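Local atomic coordinates of protein Dok-7 (Mus musculus, PDB entry 3ML4), a protein that acts as a cytoplasmic adaptor that dimerizes and activates the receptor tyrosine kinase MuSK at the neuromuscular synapse, its PH domain binding phosphoinositides. Residues R162-V167 / F198-I203. Numbering follows the deposited sequence.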
loop_
_atom_site.group_PDB
_atom_site.type_symbol
_atom_site.label_atom_id
_atom_site.label_comp_id
_atom_site.label_asym_id
_atom_site.label_seq_id
_atom_site.Cartn_x
_atom_site.Cartn_y
_atom_site.Cartn_z
ATOM N N ARG B 162 16.843 -2.344 -16.359
ATOM C CA ARG B 162 17.371 -1.385 -17.341
ATOM C C ARG B 162 16.455 -1.301 -18.546
ATOM O O ARG B 162 16.055 -0.218 -18.965
ATOM C CB ARG B 162 18.759 -1.788 -17.845
ATOM C CG ARG B 162 19.811 -2.013 -16.784
ATOM C CD ARG B 162 21.207 -1.741 -17.339
ATOM N NE ARG B 162 22.259 -2.292 -16.481
ATOM C CZ ARG B 162 23.526 -1.890 -16.491
ATOM N NH1 ARG B 162 23.919 -0.917 -17.307
ATOM N NH2 ARG B 162 24.403 -2.456 -15.674
ATOM N N ARG B 163 16.138 -2.470 -19.092
ATOM C CA ARG B 163 15.477 -2.594 -20.377
ATOM C C ARG B 163 14.529 -3.777 -20.344
ATOM O O ARG B 163 14.666 -4.676 -19.509
ATOM C CB ARG B 163 16.527 -2.812 -21.475
ATOM C CG ARG B 163 17.079 -1.536 -22.097
ATOM C CD ARG B 163 18.610 -1.475 -22.061
ATOM N NE ARG B 163 19.250 -2.700 -22.538
ATOM C CZ ARG B 163 19.944 -2.805 -23.671
ATOM N NH1 ARG B 163 20.104 -1.749 -24.463
ATOM N NH2 ARG B 163 20.488 -3.972 -24.012
ATOM N N TYR B 164 13.564 -3.761 -21.254
ATOM C CA TYR B 164 12.650 -4.874 -21.457
ATOM C C TYR B 164 11.910 -4.646 -22.765
ATOM O O TYR B 164 11.849 -3.519 -23.252
ATOM C CB TYR B 164 11.653 -5.007 -20.293
ATOM C CG TYR B 164 10.805 -3.773 -20.076
ATOM C CD1 TYR B 164 9.702 -3.513 -20.883
ATOM C CD2 TYR B 164 11.114 -2.865 -19.064
ATOM C CE1 TYR B 164 8.938 -2.382 -20.701
ATOM C CE2 TYR B 164 10.343 -1.725 -18.865
ATOM C CZ TYR B 164 9.260 -1.490 -19.687
ATOM O OH TYR B 164 8.493 -0.367 -19.498
ATOM N N GLY B 165 11.347 -5.709 -23.329
ATOM C CA GLY B 165 10.538 -5.570 -24.530
ATOM C C GLY B 165 9.987 -6.866 -25.085
ATOM O O GLY B 165 10.552 -7.939 -24.868
ATOM N N ALA B 166 8.870 -6.748 -25.799
ATOM C CA ALA B 166 8.270 -7.858 -26.524
ATOM C C ALA B 166 9.120 -8.225 -27.727
ATOM O O ALA B 166 9.715 -7.354 -28.364
ATOM C CB ALA B 166 6.859 -7.495 -26.977
ATOM N N VAL B 167 9.164 -9.519 -28.029
ATOM C CA VAL B 167 9.822 -10.044 -29.228
ATOM C C VAL B 167 8.939 -11.148 -29.819
ATOM O O VAL B 167 8.036 -11.634 -29.131
ATOM C CB VAL B 167 11.250 -10.596 -28.920
ATOM C CG1 VAL B 167 12.245 -9.459 -28.664
ATOM C CG2 VAL B 167 11.229 -11.570 -27.745
ATOM N N PHE B 198 3.505 -3.836 -22.385
ATOM C CA PHE B 198 2.573 -2.746 -22.147
ATOM C C PHE B 198 2.253 -2.585 -20.658
ATOM O O PHE B 198 2.132 -1.464 -20.154
ATOM C CB PHE B 198 1.292 -2.953 -22.948
ATOM C CG PHE B 198 0.171 -2.051 -22.533
ATOM C CD1 PHE B 198 0.183 -0.700 -22.880
ATOM C CD2 PHE B 198 -0.896 -2.548 -21.785
ATOM C CE1 PHE B 198 -0.855 0.136 -22.496
ATOM C CE2 PHE B 198 -1.940 -1.721 -21.398
ATOM C CZ PHE B 198 -1.921 -0.378 -21.749
ATOM N N LEU B 199 2.111 -3.712 -19.966
ATOM C CA LEU B 199 1.932 -3.712 -18.525
ATOM C C LEU B 199 3.133 -3.046 -17.857
ATOM O O LEU B 199 2.979 -2.187 -16.988
ATOM C CB LEU B 199 1.780 -5.145 -18.020
ATOM C CG LEU B 199 1.106 -5.331 -16.666
ATOM C CD1 LEU B 199 -0.386 -5.437 -16.887
ATOM C CD2 LEU B 199 1.631 -6.577 -15.980
ATOM N N PHE B 200 4.324 -3.453 -18.290
ATOM C CA PHE B 200 5.584 -2.881 -17.826
ATOM C C PHE B 200 5.660 -1.375 -18.091
ATOM O O PHE B 200 5.994 -0.600 -17.195
ATOM C CB PHE B 200 6.758 -3.605 -18.492
ATOM C CG PHE B 200 7.228 -4.839 -17.760
ATOM C CD1 PHE B 200 6.322 -5.734 -17.187
ATOM C CD2 PHE B 200 8.586 -5.121 -17.674
ATOM C CE1 PHE B 200 6.764 -6.881 -16.522
ATOM C CE2 PHE B 200 9.042 -6.262 -17.008
ATOM C CZ PHE B 200 8.127 -7.143 -16.433
ATOM N N ASP B 201 5.329 -0.969 -19.315
ATOM C CA ASP B 201 5.319 0.443 -19.707
ATOM C C ASP B 201 4.422 1.290 -18.813
ATOM O O ASP B 201 4.763 2.426 -18.463
ATOM C CB ASP B 201 4.863 0.593 -21.164
ATOM C CG ASP B 201 5.895 0.088 -22.162
ATOM O OD1 ASP B 201 7.085 -0.050 -21.800
ATOM O OD2 ASP B 201 5.507 -0.170 -23.315
ATOM N N CYS B 202 3.268 0.733 -18.465
ATOM C CA CYS B 202 2.295 1.434 -17.660
ATOM C C CYS B 202 2.771 1.593 -16.222
ATOM O O CYS B 202 2.801 2.713 -15.707
ATOM C CB CYS B 202 0.947 0.722 -17.718
ATOM S SG CYS B 202 0.072 0.950 -19.282
ATOM N N ILE B 203 3.162 0.488 -15.585
ATOM C CA ILE B 203 3.529 0.508 -14.159
ATOM C C ILE B 203 4.711 1.447 -13.861
ATOM O O ILE B 203 4.633 2.280 -12.950
ATOM C CB ILE B 203 3.754 -0.930 -13.566
ATOM C CG1 ILE B 203 2.442 -1.545 -13.069
ATOM C CG2 ILE B 203 4.668 -0.886 -12.350
ATOM C CD1 ILE B 203 1.404 -1.865 -14.126
#
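Tyr164 on strand 161-167 reaches over to helix 193-203 and meets it in two ways at once, with its ring against Phe200 and its hydroxyl on Asp201. The rings form an edge-to-face (T-shaped) pair, centroids 5.0 Å apart and planes at 75°: Phe200 presents its CD2 edge to the face of Tyr164, 3.5 Å from Tyr164 CG and thus near the root of the ring. Further along that same face, Phe200 CB makes a CH-pi contact, 3.7 Å from the centroid of the Tyr164 ring. Tyr164 CG sits between its own backbone N and carbonyl carbon (chi1 59°), and this rotamer, on a bond that points at the helix, carries the hydroxyl to the helix surface. There Tyr164 OH donates a hydrogen bond of 2.7 Å to Asp201 OD1, on the anti lone pair, with ring and carboxylate planes 40° apart.

The contact is a worked example of the PTB fold, in which a C-terminal helix packs against an antiparallel sheet and the peptide is added as a further strand. Strand 161-167 is the outermost strand of its sheet within this chain, and the bound MuSK peptide pairs antiparallel with Arg163 and Tyr164. Phe171 packs edge-to-face with Phe200 and also touches Tyr164, tying strand 170-175 into the cluster. A phenylalanine in place of Tyr164 would probably keep the ring pair but leave Asp201 OD1 without its phenolic donor and the carboxylate freer to turn.

Asp201 OD1 also hydrogen-bonds a polar side chain of the peptide, so one carboxylate oxygen serves two partners; the backbone of Tyr164 pairs with the peptide directly, while its hydroxyl probably acts as a second-shell group that helps position Asp201 for MuSK.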